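Local coordinates for putative type VI secretion protein (Escherichia coli, PDB 3U66), which is probably an inner-membrane-anchored component of a type VI secretion system, related to the DotU proteins of type IVb systems, present here as its helical cytoplasmic domain, at residues I6-V20 against V122-L134. Sequence-based numbering, arbitrary orientation.
Sequences ISRAEQIFYPGWLMV and VAVLTCLCRTLQL
R130 lies across W17 and reaches on to E10 and Y14, joining helix 122-133 to helix 7-24; the axes of 7-20 and 122-133 pass 9.4 Å apart, crossing at -38°. Its CB stands 3.6 Å from W17 CZ2, over one face of the indole. Next along the chain, CG meets the six-membered ring in a CH-pi contact, 3.4 Å from the centroid and almost on the ring normal; F13 CB covers the opposite face, so the indole is clamped on both sides. Bends at chi2 (66°) and again at chi3 then carry the chain off the indole, CD coming near E10 OE1. NE gives its N-H to E10 OE1 (2.8 Å), tilted from the guanidinium plane, in a salt bridge to which NH2 adds a weak second bond. NH2 also makes a weak bond to Y14 OH at 3.0 Å, while NH1 turns back to Q133 OE1, in the carbonyl plane and nearly straight (163°). With an alanine in place of this arginine, the E10 carboxylate would probably lose its cationic mate, and the indole the CG packed over its six-membered ring.

Beside this polar group, T126 CG2 packs against E10 CD, and C127 SG lies at the W17 ring edge while approaching F13 CD2 obliquely at 3.8 Å. L134 CD1 touches both W17 CD1 and V20 CG2, and a water accepts from W17 NE1 and donates to T131 OG1. Towards the start of both helices, A123 CB meets I6 and A9, with M63 of helix 57-76 touching A9, A123 and C127. The chemistry is thus two-sided: apolar and sulfur-aromatic packing joins these helices within the bundle, and an arginine whose stem is apolar and whose head is charged ties their partly exposed flank.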
# COMPACT_ATOMS: atom_id res chain seq x y z
N ILE A 6 10.91 -10.71 5.13
CA ILE A 6 11.32 -10.90 6.52
C ILE A 6 10.17 -10.62 7.53
O ILE A 6 9.15 -10.02 7.17
CB ILE A 6 12.67 -10.17 6.80
CG1 ILE A 6 13.79 -11.18 7.19
CG2 ILE A 6 12.54 -8.95 7.72
CD1 ILE A 6 14.46 -11.04 8.62
N SER A 7 10.34 -11.10 8.78
CA SER A 7 9.37 -10.95 9.86
C SER A 7 9.64 -9.69 10.67
O SER A 7 8.70 -9.08 11.19
CB SER A 7 9.38 -12.18 10.77
OG SER A 7 10.63 -12.33 11.42
N ARG A 8 10.94 -9.30 10.77
CA ARG A 8 11.38 -8.09 11.47
C ARG A 8 10.73 -6.88 10.81
O ARG A 8 10.33 -5.96 11.51
CB ARG A 8 12.91 -7.96 11.49
CG ARG A 8 13.46 -7.44 12.82
CD ARG A 8 14.96 -7.71 12.96
NE ARG A 8 15.30 -8.35 14.24
CZ ARG A 8 15.96 -9.50 14.36
NH1 ARG A 8 16.35 -10.17 13.28
NH2 ARG A 8 16.23 -9.99 15.57
N ALA A 9 10.57 -6.92 9.48
CA ALA A 9 9.92 -5.91 8.64
C ALA A 9 8.41 -5.85 8.92
O ALA A 9 7.86 -4.76 9.07
CB ALA A 9 10.17 -6.22 7.18
N GLU A 10 7.75 -7.02 8.99
CA GLU A 10 6.32 -7.14 9.29
C GLU A 10 6.03 -6.60 10.70
O GLU A 10 5.05 -5.87 10.88
CB GLU A 10 5.82 -8.58 9.12
CG GLU A 10 5.63 -9.00 7.68
CD GLU A 10 4.77 -10.23 7.49
OE1 GLU A 10 3.55 -10.08 7.26
OE2 GLU A 10 5.31 -11.36 7.57
N GLN A 11 6.92 -6.90 11.66
CA GLN A 11 6.92 -6.45 13.05
C GLN A 11 6.86 -4.91 13.13
O GLN A 11 6.17 -4.38 14.01
CB GLN A 11 8.24 -6.89 13.71
CG GLN A 11 8.17 -7.98 14.76
CD GLN A 11 9.51 -8.16 15.47
OE1 GLN A 11 10.45 -7.34 15.39
NE2 GLN A 11 9.64 -9.26 16.22
N ILE A 12 7.62 -4.21 12.25
CA ILE A 12 7.71 -2.75 12.16
C ILE A 12 6.38 -2.15 11.66
O ILE A 12 5.94 -1.11 12.17
CB ILE A 12 8.88 -2.28 11.23
CG1 ILE A 12 10.19 -3.08 11.34
CG2 ILE A 12 9.13 -0.79 11.30
CD1 ILE A 12 11.04 -2.96 12.61
N PHE A 13 5.78 -2.76 10.62
CA PHE A 13 4.56 -2.25 10.00
C PHE A 13 3.25 -2.72 10.59
O PHE A 13 2.22 -2.12 10.28
CB PHE A 13 4.60 -2.45 8.48
CG PHE A 13 5.60 -1.60 7.72
CD1 PHE A 13 5.38 -0.24 7.54
CD2 PHE A 13 6.73 -2.17 7.15
CE1 PHE A 13 6.30 0.54 6.84
CE2 PHE A 13 7.65 -1.39 6.45
CZ PHE A 13 7.43 -0.04 6.30
N TYR A 14 3.26 -3.78 11.44
CA TYR A 14 2.04 -4.33 12.07
C TYR A 14 1.14 -3.28 12.75
O TYR A 14 -0.04 -3.24 12.42
CB TYR A 14 2.34 -5.51 13.03
CG TYR A 14 2.36 -6.87 12.38
CD1 TYR A 14 1.31 -7.31 11.58
CD2 TYR A 14 3.38 -7.78 12.66
CE1 TYR A 14 1.32 -8.57 11.00
CE2 TYR A 14 3.40 -9.05 12.08
CZ TYR A 14 2.37 -9.44 11.25
OH TYR A 14 2.37 -10.69 10.69
N PRO A 15 1.63 -2.38 13.65
CA PRO A 15 0.73 -1.37 14.24
C PRO A 15 0.01 -0.51 13.18
O PRO A 15 -1.20 -0.29 13.29
CB PRO A 15 1.66 -0.54 15.13
CG PRO A 15 2.81 -1.40 15.40
CD PRO A 15 3.01 -2.19 14.15
N GLY A 16 0.76 -0.07 12.17
CA GLY A 16 0.25 0.74 11.07
C GLY A 16 -0.72 -0.02 10.20
O GLY A 16 -1.79 0.49 9.85
N TRP A 17 -0.35 -1.27 9.85
CA TRP A 17 -1.20 -2.18 9.08
C TRP A 17 -2.54 -2.44 9.76
O TRP A 17 -3.57 -2.45 9.09
CB TRP A 17 -0.48 -3.50 8.79
CG TRP A 17 0.56 -3.43 7.71
CD1 TRP A 17 0.67 -2.48 6.73
CD2 TRP A 17 1.62 -4.36 7.48
NE1 TRP A 17 1.75 -2.76 5.92
CE2 TRP A 17 2.34 -3.92 6.35
CE3 TRP A 17 2.06 -5.52 8.16
CZ2 TRP A 17 3.48 -4.59 5.88
CZ3 TRP A 17 3.17 -6.20 7.67
CH2 TRP A 17 3.87 -5.73 6.55
N LEU A 18 -2.53 -2.60 11.11
CA LEU A 18 -3.75 -2.82 11.86
C LEU A 18 -4.61 -1.55 11.84
O LEU A 18 -5.83 -1.65 11.67
CB LEU A 18 -3.45 -3.30 13.29
CG LEU A 18 -4.64 -3.76 14.15
CD1 LEU A 18 -5.35 -5.01 13.57
CD2 LEU A 18 -4.20 -4.01 15.59
N MSE A 19 -3.96 -0.36 11.94
CA MSE A 19 -4.61 0.95 11.89
C MSE A 19 -5.32 1.18 10.55
O MSE A 19 -6.47 1.61 10.57
CB MSE A 19 -3.60 2.07 12.20
CG MSE A 19 -4.18 3.51 12.16
SE MSE A 19 -2.83 4.95 11.91
CE MSE A 19 -1.67 4.07 10.63
N VAL A 20 -4.66 0.86 9.41
CA VAL A 20 -5.29 0.99 8.08
C VAL A 20 -6.47 0.03 7.94
O VAL A 20 -7.51 0.43 7.43
CB VAL A 20 -4.36 1.04 6.82
CG1 VAL A 20 -2.92 1.43 7.15
CG2 VAL A 20 -4.41 -0.24 5.99
N VAL A 122 12.98 -10.09 -0.37
CA VAL A 122 11.79 -10.81 0.08
C VAL A 122 10.91 -9.95 1.01
O VAL A 122 9.68 -9.94 0.86
CB VAL A 122 12.15 -12.23 0.63
CG1 VAL A 122 13.08 -12.16 1.84
CG2 VAL A 122 10.90 -13.05 0.94
N ALA A 123 11.55 -9.15 1.90
CA ALA A 123 10.88 -8.23 2.82
C ALA A 123 10.07 -7.16 2.07
O ALA A 123 8.92 -6.90 2.45
CB ALA A 123 11.90 -7.59 3.75
N VAL A 124 10.64 -6.59 0.98
CA VAL A 124 9.99 -5.59 0.12
C VAL A 124 8.76 -6.21 -0.55
O VAL A 124 7.68 -5.62 -0.47
CB VAL A 124 10.99 -4.97 -0.90
CG1 VAL A 124 10.30 -4.09 -1.94
CG2 VAL A 124 12.09 -4.19 -0.19
N LEU A 125 8.90 -7.42 -1.14
CA LEU A 125 7.82 -8.18 -1.80
C LEU A 125 6.70 -8.51 -0.83
O LEU A 125 5.54 -8.56 -1.26
CB LEU A 125 8.32 -9.50 -2.43
CG LEU A 125 9.24 -9.47 -3.65
CD1 LEU A 125 9.43 -10.85 -4.19
CD2 LEU A 125 8.70 -8.58 -4.75
N THR A 126 7.05 -8.77 0.45
CA THR A 126 6.08 -9.08 1.51
C THR A 126 5.21 -7.85 1.76
O THR A 126 3.99 -7.96 1.73
CB THR A 126 6.81 -9.60 2.76
OG1 THR A 126 7.54 -10.78 2.42
CG2 THR A 126 5.85 -9.89 3.93
N CYS A 127 5.85 -6.69 1.95
CA CYS A 127 5.19 -5.42 2.21
C CYS A 127 4.27 -4.99 1.07
O CYS A 127 3.17 -4.50 1.33
CB CYS A 127 6.20 -4.34 2.55
SG CYS A 127 6.98 -4.58 4.16
N LEU A 128 4.69 -5.23 -0.19
CA LEU A 128 3.91 -4.93 -1.39
C LEU A 128 2.67 -5.84 -1.49
O LEU A 128 1.63 -5.42 -2.00
CB LEU A 128 4.78 -5.03 -2.66
CG LEU A 128 5.89 -3.98 -2.81
CD1 LEU A 128 6.78 -4.30 -3.97
CD2 LEU A 128 5.34 -2.56 -2.96
N CYS A 129 2.78 -7.08 -0.97
CA CYS A 129 1.68 -8.04 -0.92
C CYS A 129 0.71 -7.62 0.17
O CYS A 129 -0.50 -7.64 -0.04
CB CYS A 129 2.19 -9.46 -0.69
SG CYS A 129 2.95 -10.21 -2.15
N ARG A 130 1.26 -7.21 1.32
CA ARG A 130 0.48 -6.74 2.47
C ARG A 130 -0.28 -5.47 2.10
O ARG A 130 -1.45 -5.35 2.48
CB ARG A 130 1.39 -6.52 3.69
CG ARG A 130 0.84 -7.08 5.00
CD ARG A 130 0.76 -8.59 5.00
NE ARG A 130 1.13 -9.19 6.28
CZ ARG A 130 0.31 -9.92 7.04
NH1 ARG A 130 -0.94 -10.14 6.66
NH2 ARG A 130 0.74 -10.43 8.18
N THR A 131 0.35 -4.57 1.30
CA THR A 131 -0.24 -3.32 0.82
C THR A 131 -1.49 -3.63 -0.01
O THR A 131 -2.53 -3.00 0.20
CB THR A 131 0.83 -2.48 0.08
OG1 THR A 131 1.89 -2.17 0.99
CG2 THR A 131 0.27 -1.20 -0.51
N LEU A 132 -1.41 -4.62 -0.91
CA LEU A 132 -2.52 -5.05 -1.76
C LEU A 132 -3.59 -5.82 -1.01
O LEU A 132 -4.77 -5.70 -1.34
CB LEU A 132 -2.04 -5.86 -2.98
CG LEU A 132 -1.10 -5.18 -3.98
CD1 LEU A 132 -0.86 -6.06 -5.17
CD2 LEU A 132 -1.62 -3.84 -4.44
N GLN A 133 -3.18 -6.62 0.01
CA GLN A 133 -4.08 -7.40 0.86
C GLN A 133 -4.97 -6.48 1.68
O GLN A 133 -6.15 -6.78 1.85
CB GLN A 133 -3.27 -8.33 1.78
CG GLN A 133 -4.13 -9.24 2.68
CD GLN A 133 -3.42 -9.78 3.90
OE1 GLN A 133 -2.25 -9.48 4.17
NE2 GLN A 133 -4.12 -10.57 4.67
N LEU A 134 -4.42 -5.36 2.19
CA LEU A 134 -5.17 -4.43 3.04
C LEU A 134 -6.15 -3.51 2.29
O LEU A 134 -6.91 -2.77 2.92
CB LEU A 134 -4.27 -3.66 4.03
CG LEU A 134 -3.32 -4.49 4.92
CD1 LEU A 134 -2.59 -3.60 5.87
CD2 LEU A 134 -4.04 -5.57 5.69
O HOH W 1 2.28 -1.13 3.49